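Long-range contact in tRNA dimethylallyltransferase (Bacillus halodurans, PDB 3EXA), which probably transfers a dimethylallyl group from dimethylallyl diphosphate onto adenosine 37 of tRNAs that read codons beginning with uridine: residues A[30-41]-A[58-68]. Residues are numbered along the deposited sequence; the frame is centred on the assembly and turned at random.
Sequences EVISGDSMQVYR and VPHHLIDIKDP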
loop_
_atom_site.group_PDB
_atom_site.type_symbol
_atom_site.label_atom_id
_atom_site.label_comp_id
_atom_site.label_asym_id
_atom_site.label_seq_id
_atom_site.Cartn_x
_atom_site.Cartn_y
_atom_site.Cartn_z
ATOM N N GLU A 30 -1.265 36.101 12.376
ATOM C CA GLU A 30 -0.223 35.842 11.388
ATOM C C GLU A 30 -0.881 35.149 10.205
ATOM O O GLU A 30 -1.884 34.462 10.381
ATOM C CB GLU A 30 0.869 34.951 11.968
ATOM C CG GLU A 30 1.391 35.431 13.299
ATOM C CD GLU A 30 2.723 34.803 13.650
ATOM O OE1 GLU A 30 2.985 33.665 13.213
ATOM O OE2 GLU A 30 3.513 35.449 14.366
ATOM N N VAL A 31 -0.340 35.312 9.000
ATOM C CA VAL A 31 -0.978 34.680 7.850
ATOM C C VAL A 31 -0.283 33.452 7.317
ATOM O O VAL A 31 0.930 33.444 7.109
ATOM C CB VAL A 31 -1.135 35.644 6.645
ATOM C CG1 VAL A 31 -1.822 34.909 5.497
ATOM C CG2 VAL A 31 -1.925 36.879 7.035
ATOM N N ILE A 32 -1.058 32.404 7.090
ATOM C CA ILE A 32 -0.503 31.196 6.510
ATOM C C ILE A 32 -1.043 31.175 5.091
ATOM O O ILE A 32 -2.261 31.094 4.886
ATOM C CB ILE A 32 -0.975 29.934 7.214
ATOM C CG1 ILE A 32 -0.649 30.015 8.707
ATOM C CG2 ILE A 32 -0.301 28.731 6.571
ATOM C CD1 ILE A 32 -1.139 28.819 9.489
ATOM N N SER A 33 -0.138 31.262 4.117
ATOM C CA SER A 33 -0.506 31.270 2.709
ATOM C C SER A 33 -1.061 29.922 2.296
ATOM O O SER A 33 -0.402 28.898 2.463
ATOM C CB SER A 33 0.705 31.604 1.837
ATOM O OG SER A 33 0.357 31.526 0.457
ATOM N N GLY A 34 -2.276 29.922 1.763
ATOM C CA GLY A 34 -2.877 28.671 1.339
ATOM C C GLY A 34 -2.701 28.417 -0.145
ATOM O O GLY A 34 -3.144 27.390 -0.656
ATOM N N ASP A 35 -2.045 29.345 -0.838
ATOM C CA ASP A 35 -1.824 29.236 -2.279
ATOM C C ASP A 35 -0.549 28.455 -2.608
ATOM O O ASP A 35 0.559 28.975 -2.513
ATOM C CB ASP A 35 -1.780 30.646 -2.881
ATOM C CG ASP A 35 -1.507 30.645 -4.366
ATOM O OD1 ASP A 35 -1.796 31.671 -5.012
ATOM O OD2 ASP A 35 -1.001 29.634 -4.889
ATOM N N SER A 36 -0.735 27.204 -3.012
ATOM C CA SER A 36 0.355 26.301 -3.349
ATOM C C SER A 36 1.403 26.849 -4.310
ATOM O O SER A 36 2.552 26.402 -4.290
ATOM C CB SER A 36 -0.216 25.006 -3.920
ATOM O OG SER A 36 -0.979 25.269 -5.090
HETATM N N MSE A 37 1.030 27.798 -5.161
HETATM C CA MSE A 37 1.997 28.354 -6.101
HETATM C C MSE A 37 2.931 29.366 -5.461
HETATM O O MSE A 37 4.035 29.586 -5.952
HETATM C CB MSE A 37 1.285 28.986 -7.299
HETATM C CG MSE A 37 0.764 27.966 -8.291
HETATM SE SE MSE A 37 2.178 26.791 -8.976
HETATM C CE MSE A 37 1.661 25.130 -8.077
ATOM N N GLN A 38 2.484 29.971 -4.366
ATOM C CA GLN A 38 3.272 30.963 -3.646
ATOM C C GLN A 38 4.516 30.353 -3.015
ATOM O O GLN A 38 5.398 31.086 -2.570
ATOM C CB GLN A 38 2.449 31.596 -2.524
ATOM C CG GLN A 38 1.176 32.281 -2.960
ATOM C CD GLN A 38 1.445 33.544 -3.728
ATOM O OE1 GLN A 38 2.058 33.513 -4.794
ATOM N NE2 GLN A 38 0.993 34.669 -3.192
ATOM N N VAL A 39 4.587 29.026 -2.950
ATOM C CA VAL A 39 5.744 28.387 -2.326
ATOM C C VAL A 39 6.994 28.436 -3.186
ATOM O O VAL A 39 8.107 28.492 -2.660
ATOM C CB VAL A 39 5.475 26.891 -1.954
ATOM C CG1 VAL A 39 4.130 26.757 -1.229
ATOM C CG2 VAL A 39 5.538 26.006 -3.193
ATOM N N TYR A 40 6.810 28.436 -4.504
ATOM C CA TYR A 40 7.938 28.437 -5.439
ATOM C C TYR A 40 8.649 29.770 -5.577
ATOM O O TYR A 40 8.074 30.748 -6.042
ATOM C CB TYR A 40 7.463 27.967 -6.818
ATOM C CG TYR A 40 6.930 26.551 -6.817
ATOM C CD1 TYR A 40 7.794 25.462 -6.662
ATOM C CD2 TYR A 40 5.573 26.300 -6.940
ATOM C CE1 TYR A 40 7.313 24.158 -6.627
ATOM C CE2 TYR A 40 5.080 25.002 -6.904
ATOM C CZ TYR A 40 5.951 23.938 -6.749
ATOM O OH TYR A 40 5.466 22.649 -6.712
ATOM N N ARG A 41 9.913 29.805 -5.182
ATOM C CA ARG A 41 10.677 31.034 -5.289
ATOM C C ARG A 41 11.199 31.281 -6.694
ATOM O O ARG A 41 11.529 30.345 -7.422
ATOM C CB ARG A 41 11.832 31.034 -4.287
ATOM C CG ARG A 41 12.308 29.671 -3.909
ATOM C CD ARG A 41 13.125 29.764 -2.657
ATOM N NE ARG A 41 13.244 28.455 -2.036
ATOM C CZ ARG A 41 13.862 28.229 -0.884
ATOM N NH1 ARG A 41 14.425 29.230 -0.220
ATOM N NH2 ARG A 41 13.913 26.997 -0.396
ATOM N N VAL A 58 2.507 42.448 8.821
ATOM C CA VAL A 58 1.939 41.159 9.175
ATOM C C VAL A 58 2.846 40.059 8.654
ATOM O O VAL A 58 3.244 40.066 7.491
ATOM C CB VAL A 58 0.540 40.966 8.567
ATOM C CG1 VAL A 58 -0.015 39.608 8.976
ATOM C CG2 VAL A 58 -0.388 42.082 9.022
ATOM N N PRO A 59 3.205 39.106 9.517
ATOM C CA PRO A 59 4.075 38.001 9.106
ATOM C C PRO A 59 3.353 36.937 8.271
ATOM O O PRO A 59 2.222 36.543 8.578
ATOM C CB PRO A 59 4.573 37.446 10.437
ATOM C CG PRO A 59 3.409 37.700 11.346
ATOM C CD PRO A 59 3.001 39.101 10.973
ATOM N N HIS A 60 4.015 36.484 7.212
ATOM C CA HIS A 60 3.443 35.473 6.344
ATOM C C HIS A 60 4.314 34.228 6.246
ATOM O O HIS A 60 5.543 34.314 6.168
ATOM C CB HIS A 60 3.191 36.055 4.950
ATOM C CG HIS A 60 2.115 37.089 4.918
ATOM N ND1 HIS A 60 1.178 37.163 3.906
ATOM C CD2 HIS A 60 1.824 38.103 5.768
ATOM C CE1 HIS A 60 0.362 38.171 4.135
ATOM N NE2 HIS A 60 0.736 38.760 5.262
ATOM N N HIS A 61 3.669 33.067 6.245
ATOM C CA HIS A 61 4.390 31.806 6.174
ATOM C C HIS A 61 4.089 30.987 4.929
ATOM O O HIS A 61 3.033 31.132 4.308
ATOM C CB HIS A 61 4.063 30.948 7.397
ATOM C CG HIS A 61 4.215 31.663 8.700
ATOM N ND1 HIS A 61 3.321 32.614 9.134
ATOM C CD2 HIS A 61 5.172 31.580 9.652
ATOM C CE1 HIS A 61 3.720 33.092 10.300
ATOM N NE2 HIS A 61 4.841 32.482 10.635
ATOM N N LEU A 62 5.033 30.110 4.596
ATOM C CA LEU A 62 4.909 29.217 3.457
ATOM C C LEU A 62 5.058 29.917 2.113
ATOM O O LEU A 62 4.457 29.524 1.111
ATOM C CB LEU A 62 3.577 28.477 3.541
ATOM C CG LEU A 62 3.589 27.152 4.325
ATOM C CD1 LEU A 62 4.577 27.175 5.493
ATOM C CD2 LEU A 62 2.188 26.883 4.803
ATOM N N ILE A 63 5.860 30.971 2.107
ATOM C CA ILE A 63 6.122 31.706 0.888
ATOM C C ILE A 63 7.597 31.534 0.565
ATOM O O ILE A 63 8.458 31.733 1.428
ATOM C CB ILE A 63 5.848 33.200 1.050
ATOM C CG1 ILE A 63 4.420 33.423 1.525
ATOM C CG2 ILE A 63 6.069 33.904 -0.275
ATOM C CD1 ILE A 63 3.377 33.087 0.505
ATOM N N ASP A 64 7.887 31.154 -0.674
ATOM C CA ASP A 64 9.263 30.983 -1.091
ATOM C C ASP A 64 9.995 29.926 -0.274
ATOM O O ASP A 64 11.061 30.191 0.270
ATOM C CB ASP A 64 9.976 32.336 -0.987
ATOM C CG ASP A 64 9.492 33.311 -2.032
ATOM O OD1 ASP A 64 9.663 34.533 -1.869
ATOM O OD2 ASP A 64 8.939 32.849 -3.047
ATOM N N ILE A 65 9.434 28.723 -0.209
ATOM C CA ILE A 65 10.043 27.635 0.555
ATOM C C ILE A 65 10.424 26.412 -0.292
ATOM O O ILE A 65 11.010 25.455 0.220
ATOM C CB ILE A 65 9.088 27.140 1.647
ATOM C CG1 ILE A 65 7.766 26.726 0.996
ATOM C CG2 ILE A 65 8.869 28.227 2.687
ATOM C CD1 ILE A 65 6.848 25.961 1.911
ATOM N N LYS A 66 10.082 26.433 -1.576
ATOM C CA LYS A 66 10.378 25.315 -2.470
ATOM C C LYS A 66 10.891 25.759 -3.837
ATOM O O LYS A 66 10.325 26.655 -4.459
ATOM C CB LYS A 66 9.122 24.462 -2.666
ATOM C CG LYS A 66 8.782 23.551 -1.506
ATOM C CD LYS A 66 9.584 22.276 -1.585
ATOM C CE LYS A 66 9.193 21.319 -0.488
ATOM N NZ LYS A 66 9.934 20.046 -0.653
ATOM N N ASP A 67 11.963 25.127 -4.301
ATOM C CA ASP A 67 12.541 25.436 -5.608
ATOM C C ASP A 67 11.562 24.974 -6.689
ATOM O O ASP A 67 10.982 23.903 -6.575
ATOM C CB ASP A 67 13.880 24.712 -5.766
ATOM C CG ASP A 67 14.440 24.822 -7.169
ATOM O OD1 ASP A 67 14.066 24.003 -8.030
ATOM O OD2 ASP A 67 15.248 25.741 -7.412
ATOM N N PRO A 68 11.381 25.766 -7.759
ATOM C CA PRO A 68 10.454 25.409 -8.843
ATOM C C PRO A 68 10.587 24.016 -9.447
ATOM O O PRO A 68 9.701 23.581 -10.182
ATOM C CB PRO A 68 10.647 26.530 -9.872
ATOM C CG PRO A 68 12.003 27.101 -9.542
ATOM C CD PRO A 68 12.063 27.040 -8.046
#
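With CG of H61 turned beside its own backbone N (chi1 -50°) and the ring twisted to chi2 74°, ND1 comes round to V31 O at 3.2 Å; V31 O lies in the plane of the ring, while ND1 stands well above the carbonyl plane of V31. H61 N reaches V31 O too, at 2.9 Å and almost in line with the C=O, so one residue grips this carbonyl twice, and the ND1 bond helps to hold the ring's rotation. On the other sheet face, V31 CB sits 3.7 Å above the centre of the H60 ring, 2° off its normal, a CH-pi contact; H60 NE2, buried here, has no polar partner in the model. V31 N to P59 O and S33 N to H61 O complete the parallel ladder. Beyond it the two segments separate and meet again: V39 O accepts from I65 N (2.8 Å, on a lone pair) and from K66 N, while D64 N bonds to Q38 O. The bonds of Q38 and V39 tie the end of 35-38, a region probably contacting tRNA, to the loop after strand 60-61. Between these bonded regions, I63 CD1 presses on S33 CB at 3.3 Å, tighter than usual. Strand 60-61 closes one side of the parallel sheet, next to 29-33, whose other neighbour is 94-98; helix 74-90 packs on I32, H61 and L62, and helix 16-25, which begins within the P-loop, meets V58.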